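Local coordinates for protein 2-dehydropantoate 2-reductase (Enterococcus faecium, PDB 3WFI) that acts as a D-mandelate dehydrogenase that binds NAD(H) and belongs to the ketopantoate reductase family, at residues L44-N49 and V139-S144; D97-C102 and N121-N126; T193-C198 and H257-Y262; A226-V231 and V290-C295. All coordinates share one frame; numbering follows the deposited sequence.

Contact 1 of 4, residues L44-N49 and V139-S144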
# COMPACT_ATOMS: atom_id res chain seq x y z
N LEU B 44 -30.95 6.00 36.53
CA LEU B 44 -30.49 4.83 35.80
C LEU B 44 -31.18 3.59 36.34
O LEU B 44 -31.07 3.29 37.53
CB LEU B 44 -28.98 4.67 35.92
CG LEU B 44 -28.38 3.40 35.31
CD1 LEU B 44 -28.67 3.34 33.82
CD2 LEU B 44 -26.89 3.36 35.58
N GLN B 45 -31.88 2.86 35.47
CA GLN B 45 -32.58 1.63 35.86
C GLN B 45 -31.75 0.43 35.44
O GLN B 45 -31.32 0.33 34.29
CB GLN B 45 -33.96 1.56 35.19
CG GLN B 45 -34.91 2.67 35.59
CD GLN B 45 -35.39 2.57 37.03
OE1 GLN B 45 -35.65 1.49 37.55
NE2 GLN B 45 -35.54 3.73 37.67
N ALA B 46 -31.55 -0.50 36.37
CA ALA B 46 -30.72 -1.66 36.10
C ALA B 46 -31.36 -2.94 36.61
O ALA B 46 -31.99 -2.96 37.66
CB ALA B 46 -29.34 -1.48 36.71
N ASN B 47 -31.20 -4.00 35.83
CA ASN B 47 -31.38 -5.35 36.33
C ASN B 47 -30.00 -5.85 36.72
O ASN B 47 -29.19 -6.21 35.87
CB ASN B 47 -31.95 -6.28 35.27
CG ASN B 47 -31.86 -7.73 35.72
OD1 ASN B 47 -32.35 -8.08 36.79
ND2 ASN B 47 -31.17 -8.55 34.94
N PHE B 48 -29.75 -5.90 38.02
CA PHE B 48 -28.39 -6.16 38.48
C PHE B 48 -28.10 -7.67 38.55
O PHE B 48 -27.57 -8.22 37.61
CB PHE B 48 -28.07 -5.36 39.74
CG PHE B 48 -26.60 -5.06 39.89
CD1 PHE B 48 -26.14 -3.76 40.09
CD2 PHE B 48 -25.67 -6.08 39.79
CE1 PHE B 48 -24.79 -3.51 40.23
CE2 PHE B 48 -24.31 -5.83 39.92
CZ PHE B 48 -23.87 -4.54 40.14
N ASN B 49 -28.46 -8.37 39.62
CA ASN B 49 -28.12 -9.81 39.72
C ASN B 49 -29.22 -10.65 40.38
O ASN B 49 -28.92 -11.38 41.32
CB ASN B 49 -26.81 -10.02 40.49
CG ASN B 49 -25.58 -9.50 39.75
OD1 ASN B 49 -25.53 -9.52 38.53
ND2 ASN B 49 -24.58 -9.06 40.51
N VAL B 139 -30.33 -0.66 31.73
CA VAL B 139 -29.22 -1.58 31.57
C VAL B 139 -29.54 -2.92 32.23
O VAL B 139 -30.31 -2.99 33.19
CB VAL B 139 -27.92 -0.97 32.15
CG1 VAL B 139 -26.80 -1.99 32.21
CG2 VAL B 139 -27.47 0.23 31.32
N LYS B 140 -28.96 -3.99 31.70
CA LYS B 140 -28.98 -5.28 32.38
C LYS B 140 -27.53 -5.67 32.65
O LYS B 140 -26.67 -5.59 31.77
CB LYS B 140 -29.76 -6.34 31.61
CG LYS B 140 -28.98 -7.12 30.56
CD LYS B 140 -29.89 -8.10 29.83
CE LYS B 140 -29.29 -8.55 28.51
NZ LYS B 140 -27.83 -8.82 28.61
N LEU B 141 -27.26 -6.06 33.88
CA LEU B 141 -25.92 -6.31 34.34
C LEU B 141 -25.91 -7.70 34.91
O LEU B 141 -26.57 -7.94 35.90
CB LEU B 141 -25.56 -5.32 35.45
CG LEU B 141 -25.52 -3.81 35.13
CD1 LEU B 141 -25.17 -3.00 36.38
CD2 LEU B 141 -24.57 -3.49 33.99
N PHE B 142 -25.18 -8.63 34.31
CA PHE B 142 -25.16 -9.98 34.84
C PHE B 142 -23.74 -10.51 34.98
O PHE B 142 -22.85 -10.13 34.23
CB PHE B 142 -26.00 -10.91 33.96
CG PHE B 142 -25.87 -12.36 34.32
CD1 PHE B 142 -26.44 -12.84 35.50
CD2 PHE B 142 -25.17 -13.24 33.50
CE1 PHE B 142 -26.32 -14.17 35.85
CE2 PHE B 142 -25.05 -14.58 33.85
CZ PHE B 142 -25.63 -15.04 35.02
N GLY B 143 -23.56 -11.36 35.99
CA GLY B 143 -22.37 -12.18 36.15
C GLY B 143 -21.20 -11.44 36.73
O GLY B 143 -21.33 -10.37 37.32
N SER B 144 -20.03 -12.06 36.57
CA SER B 144 -18.82 -11.58 37.19
C SER B 144 -17.92 -10.91 36.14
O SER B 144 -18.29 -10.70 34.97
CB SER B 144 -18.12 -12.75 37.94
OG SER B 144 -17.56 -13.71 37.06
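L141 lays its CD1 methyl over one face of the F48 ring, a CH-pi contact in which CD1 stands 4.0 Å from the centroid of that ring and 18° off its normal, displaced toward the rim on the side of CD1 and CE1 of F48. The leucine gets there with CG anti to its carbonyl carbon (chi1 -63°) and the CD1 arm extended beyond it. The same methyl reaches back to the CB of A46, at a looser 4.5 Å. At the start of both segments, the CD1 branch of L44 meets the CG2 branch of V139 at 4.2 Å, the two side chains meeting at a slant. A46 pairs with V139 and N47 with K140 in a parallel register between strands 44-47 and 138-140, the middle two of a small four-stranded mixed sheet carried by the Rossmann domain; the first pair turns its side chains to one face, the second to the other. V139 N donates to the O of Q45 at 2.9 Å, N47 N to the O of V139 at 3.0 Å, and L141 N to the O of N47 at 2.8 Å, the last bond running past the end of the regular strand. Between them the CA of A46 makes a C-H...O contact with V139 O. Helix 10-21 closes over the apolar side: F48 touches L17, M18 and Q21, while L141 touches R14. L141 also packs on A131, an NAD(+)-binding residue, and the side chain of V139 comes within about 5 Å of that of A10, another residue of the coenzyme site.

Contact 2 of 4, residues D97-C102 and N121-N126; sequences DTEVLC and NIYIGN
The side chain of E99 slants across the CE2 edge of Y123, and the phenol OH of Y123 donates to OE2 of E99 at 2.8 Å, coming from above the carboxylate plane, 51° out of it. The carboxylate and the ring are turned 69° against each other, and CD of E99 lies 3.6 Å from ring atom CE2 of Y123. L101 puts CD1 4.0 Å from the CB of Y123, its side chain crossing that of the tyrosine at about a right angle. Holding these groups in register is a parallel ladder of strands 98-102 and 122-126: V100 N binds N121 O, Y123 N binds V100 O, C102 N binds Y123 O, and G125 N binds C102 O at 2.8 Å. At the start of the ladder, CB of N121 rests 3.4 Å from the O of T98, and a water donates to N121 OD1 at 3.0 Å. Farther out, A159, A160 and L163 of helix 157-168 pack on Y123; on the opposite face I113 of helix 109-113 packs on V100 and I122. Strand 98-102, helix 109-113 and strand 122-127 form a beta-alpha-beta unit of the Rossmann fold. A phenol that donates a hydrogen bond to a carboxylate would be expected to favour the ionised form of E99 and to fix the rotation of the hydroxyl.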
# COMPACT_ATOMS: atom_id res chain seq x y z
N ASP B 97 -4.65 17.60 39.38
CA ASP B 97 -4.39 16.23 39.83
C ASP B 97 -5.39 15.18 39.31
O ASP B 97 -5.40 14.05 39.80
CB ASP B 97 -4.39 16.19 41.36
CG ASP B 97 -3.23 16.96 41.97
OD1 ASP B 97 -2.29 17.29 41.21
OD2 ASP B 97 -3.26 17.23 43.19
N THR B 98 -6.22 15.56 38.35
CA THR B 98 -7.22 14.63 37.82
C THR B 98 -6.53 13.48 37.11
O THR B 98 -5.64 13.69 36.27
CB THR B 98 -8.18 15.32 36.85
OG1 THR B 98 -8.97 16.28 37.57
CG2 THR B 98 -9.10 14.30 36.18
N GLU B 99 -6.93 12.27 37.46
CA GLU B 99 -6.39 11.08 36.82
C GLU B 99 -7.36 10.60 35.76
O GLU B 99 -8.58 10.82 35.88
CB GLU B 99 -6.13 9.98 37.87
CG GLU B 99 -5.10 10.43 38.89
CD GLU B 99 -4.65 9.32 39.82
OE1 GLU B 99 -5.49 8.57 40.35
OE2 GLU B 99 -3.43 9.22 40.03
N VAL B 100 -6.82 9.98 34.72
CA VAL B 100 -7.62 9.45 33.63
C VAL B 100 -7.33 7.96 33.47
O VAL B 100 -6.18 7.56 33.28
CB VAL B 100 -7.32 10.14 32.29
CG1 VAL B 100 -8.15 9.53 31.17
CG2 VAL B 100 -7.56 11.64 32.37
N LEU B 101 -8.38 7.15 33.53
CA LEU B 101 -8.27 5.71 33.30
C LEU B 101 -8.96 5.38 32.00
O LEU B 101 -10.17 5.59 31.86
CB LEU B 101 -8.92 4.93 34.45
CG LEU B 101 -9.06 3.41 34.24
CD1 LEU B 101 -7.71 2.75 34.01
CD2 LEU B 101 -9.77 2.79 35.43
N CYS B 102 -8.18 4.91 31.03
CA CYS B 102 -8.71 4.52 29.75
C CYS B 102 -9.02 3.03 29.74
O CYS B 102 -8.16 2.20 30.05
CB CYS B 102 -7.73 4.85 28.63
SG CYS B 102 -8.47 4.48 27.03
N ASN B 121 -0.47 11.19 35.07
CA ASN B 121 -1.83 10.99 35.56
C ASN B 121 -2.70 10.10 34.66
O ASN B 121 -3.92 10.04 34.85
CB ASN B 121 -2.52 12.35 35.74
CG ASN B 121 -2.00 13.15 36.93
OD1 ASN B 121 -2.18 14.37 37.00
ND2 ASN B 121 -1.39 12.47 37.89
N ILE B 122 -2.07 9.42 33.71
CA ILE B 122 -2.82 8.57 32.76
C ILE B 122 -2.60 7.09 33.09
O ILE B 122 -1.46 6.65 33.34
CB ILE B 122 -2.46 8.84 31.29
CG1 ILE B 122 -2.68 10.31 30.95
CG2 ILE B 122 -3.32 7.99 30.36
CD1 ILE B 122 -2.23 10.71 29.56
N TYR B 123 -3.71 6.34 33.08
CA TYR B 123 -3.69 4.92 33.37
C TYR B 123 -4.44 4.20 32.26
O TYR B 123 -5.40 4.73 31.70
CB TYR B 123 -4.30 4.62 34.74
CG TYR B 123 -3.61 5.35 35.88
CD1 TYR B 123 -2.61 4.72 36.62
CD2 TYR B 123 -3.92 6.67 36.19
CE1 TYR B 123 -1.96 5.38 37.64
CE2 TYR B 123 -3.28 7.35 37.20
CZ TYR B 123 -2.30 6.69 37.93
OH TYR B 123 -1.65 7.35 38.93
N ILE B 124 -3.98 3.01 31.91
CA ILE B 124 -4.58 2.22 30.84
C ILE B 124 -5.04 0.90 31.41
O ILE B 124 -4.37 0.34 32.28
CB ILE B 124 -3.59 1.97 29.69
CG1 ILE B 124 -2.23 1.47 30.22
CG2 ILE B 124 -3.39 3.24 28.90
CD1 ILE B 124 -1.35 0.87 29.16
N GLY B 125 -6.18 0.40 30.94
CA GLY B 125 -6.69 -0.85 31.45
C GLY B 125 -7.60 -1.64 30.52
O GLY B 125 -7.99 -1.17 29.45
N ASN B 126 -7.91 -2.85 30.94
CA ASN B 126 -8.84 -3.73 30.26
C ASN B 126 -9.92 -4.09 31.24
O ASN B 126 -9.63 -4.27 32.42
CB ASN B 126 -8.15 -5.03 29.79
CG ASN B 126 -7.10 -4.78 28.72
OD1 ASN B 126 -6.13 -5.52 28.61
ND2 ASN B 126 -7.30 -3.74 27.92
O HOH W 1 -0.35 15.67 39.00
O HOH W 2 -4.04 15.81 35.63

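Contact 3 of 4, residues T193-C198 and H257-Y262; sequences TMNGLC and HYPSMY
N195 and M261 make the one hydrogen bond between the segments: M261 N donates to OD1 of N195 at 3.0 Å with an angle of 163° at the hydrogen, but arrives above the amide plane, 50° out of it, and so not on a lone pair. OD1 thereby meets a main-chain amide in the first turn of helix 260-267, while ND2 of N195 is held by the O of N191, which fixes the rotation of the side-chain amide. Among the van der Waals contacts, CB of M261 presses on CB of N195 at 3.4 Å. Extended as far as its sulfur, M261 places SD 3.8 Å from the N of G196, and the bend at chi3 turns CE back toward CB of N195. P259, at the N-cap position, fits against C198, with CG of P259 3.6 Å from CB of C198. The last kind is an edge approach: the Y262 ring turns CD1 to the O of C198 at 3.6 Å, while its OH binds D202. M261 lies about 5 Å, side chain to side chain, from the NAD(+)-binding E273. M205 of helix 205-209 packs on M194 and C198, and V218 of helix 214-231 on M194, so the starts of helices 194-201 and 260-267 meet within the helical C-terminal domain.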
# COMPACT_ATOMS: atom_id res chain seq x y z
N THR B 193 -2.35 -5.07 11.03
CA THR B 193 -1.97 -5.95 9.94
C THR B 193 -3.18 -6.56 9.26
O THR B 193 -3.40 -6.34 8.09
CB THR B 193 -0.99 -7.05 10.38
OG1 THR B 193 -1.49 -7.74 11.54
CG2 THR B 193 0.36 -6.44 10.72
N MET B 194 -3.96 -7.33 10.02
CA MET B 194 -5.09 -8.06 9.44
C MET B 194 -6.13 -7.13 8.83
O MET B 194 -6.57 -7.34 7.70
CB MET B 194 -5.76 -8.95 10.50
CG MET B 194 -4.87 -10.06 11.06
SD MET B 194 -4.21 -11.19 9.81
CE MET B 194 -2.51 -10.59 9.71
N ASN B 195 -6.47 -6.07 9.57
CA ASN B 195 -7.52 -5.14 9.17
C ASN B 195 -7.23 -4.45 7.83
O ASN B 195 -7.99 -4.61 6.87
CB ASN B 195 -7.75 -4.09 10.25
CG ASN B 195 -8.70 -4.57 11.34
OD1 ASN B 195 -9.74 -5.18 11.06
ND2 ASN B 195 -8.34 -4.29 12.58
N GLY B 196 -6.16 -3.65 7.78
CA GLY B 196 -5.79 -2.92 6.56
C GLY B 196 -5.52 -3.78 5.35
O GLY B 196 -6.01 -3.48 4.25
N LEU B 197 -4.74 -4.85 5.54
CA LEU B 197 -4.37 -5.73 4.42
C LEU B 197 -5.56 -6.45 3.83
O LEU B 197 -5.70 -6.53 2.61
CB LEU B 197 -3.29 -6.75 4.85
CG LEU B 197 -1.95 -6.14 5.25
CD1 LEU B 197 -1.03 -7.20 5.83
CD2 LEU B 197 -1.26 -5.41 4.09
N CYS B 198 -6.46 -6.96 4.69
CA CYS B 198 -7.65 -7.66 4.18
C CYS B 198 -8.59 -6.69 3.48
O CYS B 198 -9.18 -7.02 2.45
CB CYS B 198 -8.41 -8.34 5.31
SG CYS B 198 -7.58 -9.78 5.95
N HIS B 257 -12.97 -15.65 8.80
CA HIS B 257 -13.55 -14.37 9.19
C HIS B 257 -12.88 -13.19 8.43
O HIS B 257 -11.66 -13.18 8.18
CB HIS B 257 -13.48 -14.31 10.74
CG HIS B 257 -14.04 -13.07 11.38
ND1 HIS B 257 -13.28 -12.25 12.20
CD2 HIS B 257 -15.30 -12.57 11.41
CE1 HIS B 257 -14.04 -11.27 12.67
NE2 HIS B 257 -15.27 -11.44 12.20
N TYR B 258 -13.71 -12.25 7.97
CA TYR B 258 -13.24 -10.96 7.47
C TYR B 258 -13.13 -10.03 8.68
O TYR B 258 -14.07 -9.94 9.47
CB TYR B 258 -14.22 -10.38 6.44
CG TYR B 258 -14.23 -11.12 5.13
CD1 TYR B 258 -13.44 -10.70 4.06
CD2 TYR B 258 -15.04 -12.25 4.94
CE1 TYR B 258 -13.45 -11.36 2.84
CE2 TYR B 258 -15.04 -12.93 3.73
CZ TYR B 258 -14.25 -12.48 2.69
OH TYR B 258 -14.25 -13.14 1.49
N PRO B 259 -11.99 -9.33 8.82
CA PRO B 259 -11.77 -8.55 10.04
C PRO B 259 -12.68 -7.33 10.14
O PRO B 259 -13.24 -6.90 9.14
CB PRO B 259 -10.29 -8.15 9.95
CG PRO B 259 -9.97 -8.19 8.50
CD PRO B 259 -10.83 -9.27 7.91
N SER B 260 -12.80 -6.77 11.35
CA SER B 260 -13.74 -5.66 11.61
C SER B 260 -13.61 -4.49 10.62
O SER B 260 -14.62 -3.91 10.21
CB SER B 260 -13.59 -5.14 13.03
OG SER B 260 -12.36 -4.46 13.22
N MET B 261 -12.38 -4.13 10.24
CA MET B 261 -12.17 -3.01 9.30
C MET B 261 -12.79 -3.28 7.94
O MET B 261 -13.35 -2.39 7.31
CB MET B 261 -10.69 -2.67 9.14
CG MET B 261 -10.44 -1.43 8.27
SD MET B 261 -8.74 -0.87 8.30
CE MET B 261 -8.55 -0.41 10.02
N TYR B 262 -12.67 -4.53 7.48
CA TYR B 262 -13.31 -4.97 6.26
C TYR B 262 -14.84 -4.86 6.37
O TYR B 262 -15.50 -4.41 5.45
CB TYR B 262 -12.89 -6.42 5.94
CG TYR B 262 -13.43 -6.96 4.64
CD1 TYR B 262 -12.63 -7.03 3.52
CD2 TYR B 262 -14.74 -7.43 4.54
CE1 TYR B 262 -13.11 -7.54 2.32
CE2 TYR B 262 -15.24 -7.93 3.35
CZ TYR B 262 -14.42 -7.98 2.25
OH TYR B 262 -14.89 -8.46 1.06

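Contact 4 of 4, residues A226-V231 and V290-C295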
# COMPACT_ATOMS: atom_id res chain seq x y z
N ALA B 226 7.07 -2.01 16.66
CA ALA B 226 8.08 -2.33 17.68
C ALA B 226 9.14 -1.24 17.87
O ALA B 226 9.57 -0.99 19.00
CB ALA B 226 8.74 -3.65 17.35
N LYS B 227 9.56 -0.61 16.78
CA LYS B 227 10.52 0.50 16.84
C LYS B 227 9.94 1.68 17.61
O LYS B 227 10.62 2.28 18.44
CB LYS B 227 10.94 0.96 15.44
CG LYS B 227 12.11 0.21 14.86
CD LYS B 227 12.57 0.79 13.52
CE LYS B 227 13.67 -0.08 12.90
NZ LYS B 227 13.23 -1.46 12.50
N VAL B 228 8.68 1.98 17.35
CA VAL B 228 7.98 3.04 18.03
C VAL B 228 7.74 2.67 19.52
O VAL B 228 7.95 3.50 20.41
CB VAL B 228 6.68 3.37 17.26
CG1 VAL B 228 5.66 4.06 18.13
CG2 VAL B 228 7.02 4.21 16.03
N ALA B 229 7.34 1.43 19.77
CA ALA B 229 7.13 0.92 21.15
C ALA B 229 8.41 0.97 21.98
O ALA B 229 8.38 1.32 23.16
CB ALA B 229 6.56 -0.48 21.12
N ALA B 230 9.55 0.64 21.35
CA ALA B 230 10.84 0.69 22.04
C ALA B 230 11.18 2.10 22.56
O ALA B 230 11.74 2.25 23.63
CB ALA B 230 11.95 0.18 21.13
N VAL B 231 10.82 3.13 21.80
CA VAL B 231 10.99 4.52 22.24
C VAL B 231 10.18 4.75 23.51
O VAL B 231 10.61 5.47 24.41
CB VAL B 231 10.56 5.53 21.15
CG1 VAL B 231 10.66 6.96 21.67
CG2 VAL B 231 11.40 5.36 19.90
N VAL B 290 11.21 8.14 13.75
CA VAL B 290 11.22 6.73 13.39
C VAL B 290 10.41 6.55 12.11
O VAL B 290 9.23 6.92 12.05
CB VAL B 290 10.62 5.84 14.51
CG1 VAL B 290 10.49 4.40 14.05
CG2 VAL B 290 11.48 5.92 15.77
N ALA B 291 11.03 5.96 11.09
CA ALA B 291 10.38 5.78 9.81
C ALA B 291 9.29 4.72 9.95
O ALA B 291 9.54 3.66 10.50
CB ALA B 291 11.40 5.37 8.77
N THR B 292 8.08 5.03 9.49
CA THR B 292 6.97 4.07 9.50
C THR B 292 6.24 4.03 8.14
O THR B 292 5.03 4.19 8.08
CB THR B 292 5.94 4.42 10.60
OG1 THR B 292 5.39 5.71 10.32
CG2 THR B 292 6.57 4.42 12.00
N PRO B 293 6.98 3.78 7.06
CA PRO B 293 6.42 3.91 5.72
C PRO B 293 5.28 2.95 5.42
O PRO B 293 4.35 3.35 4.72
CB PRO B 293 7.62 3.63 4.81
CG PRO B 293 8.54 2.80 5.65
CD PRO B 293 8.39 3.34 7.03
N TYR B 294 5.34 1.71 5.91
CA TYR B 294 4.24 0.77 5.65
C TYR B 294 2.97 1.23 6.37
O TYR B 294 1.89 1.16 5.81
CB TYR B 294 4.61 -0.68 6.04
CG TYR B 294 5.39 -1.46 4.99
CD1 TYR B 294 6.43 -0.88 4.27
CD2 TYR B 294 5.07 -2.78 4.71
CE1 TYR B 294 7.13 -1.60 3.33
CE2 TYR B 294 5.76 -3.52 3.77
CZ TYR B 294 6.79 -2.92 3.07
OH TYR B 294 7.50 -3.63 2.13
N CYS B 295 3.09 1.73 7.60
CA CYS B 295 1.93 2.29 8.31
C CYS B 295 1.40 3.53 7.59
O CYS B 295 0.18 3.70 7.45
CB CYS B 295 2.26 2.61 9.78
SG CYS B 295 2.45 1.19 10.88
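V290 packs its isopropyl group against one side of helix 214-231, where K227, V228 and V231 lie within little more than a turn of each other. The contact is apolar, and no hydrogen bond links the two segments. The CG1 branch of V290, anti to its backbone N (chi1 173°), takes two partners: CB of K227 at 3.7 Å and CG2 of V228 at 4.0 Å. Its CG2 branch reaches instead to CG2 of V231 at 4.2 Å, the two side chains passing antiparallel to each other. The aliphatic part of K227 slants across V290, its CD also near CG1, before the amine end turns away. A further methyl pair joins CG2 of V228 to CG2 of T292 at 4.1 Å, the two side chains nearly at right angles. T292 can offer this methyl because CG2 sits anti to its carbonyl carbon, with OG1 between the backbone N and the carbonyl carbon, where it bonds D296.

The polar interactions lie around this apolar patch. T292 stands at the N-cap position of helix 293-308 but makes no capping bond with its side chain; the amides of Y294 and C295 in the first turn are taken by E224 of helix 214-231. From the same turn, Y294 stacks its ring on F297 of the second subunit and bonds E300 of that subunit through its OH. K284 and Y288 of helix 278-288 also touch V228 and V231. The loop joining helices 278-288 and 293-308 thus docks on the end of helix 214-231, within the helical C-terminal domain of the ketopantoate reductase family.

Overall arrangement
Contacts 1 and 2 belong to the N-terminal coenzyme-binding half, contacts 3 and 4 to the helical C-terminal half. Contact 2, in the large Rossmann sheet, is nested along the chain within the loop closed by contact 1, in the small sheet; their centres are 25 Å apart. Both close before the later pair opens. Contacts 3 and 4 alternate their segments along the chain, and their centres are 21 Å apart; helix 214-231 borders contact 3 and carries part of contact 4. Contacts 1 and 4, 42 Å apart between centres, lie on opposite sides of the chain's centre. Contacts 1 and 2 from the N-terminal domain and contact 3 from the C-terminal domain each come near NAD(+)-binding residues, while contact 4 lies away from them and adjoins the subunit interface.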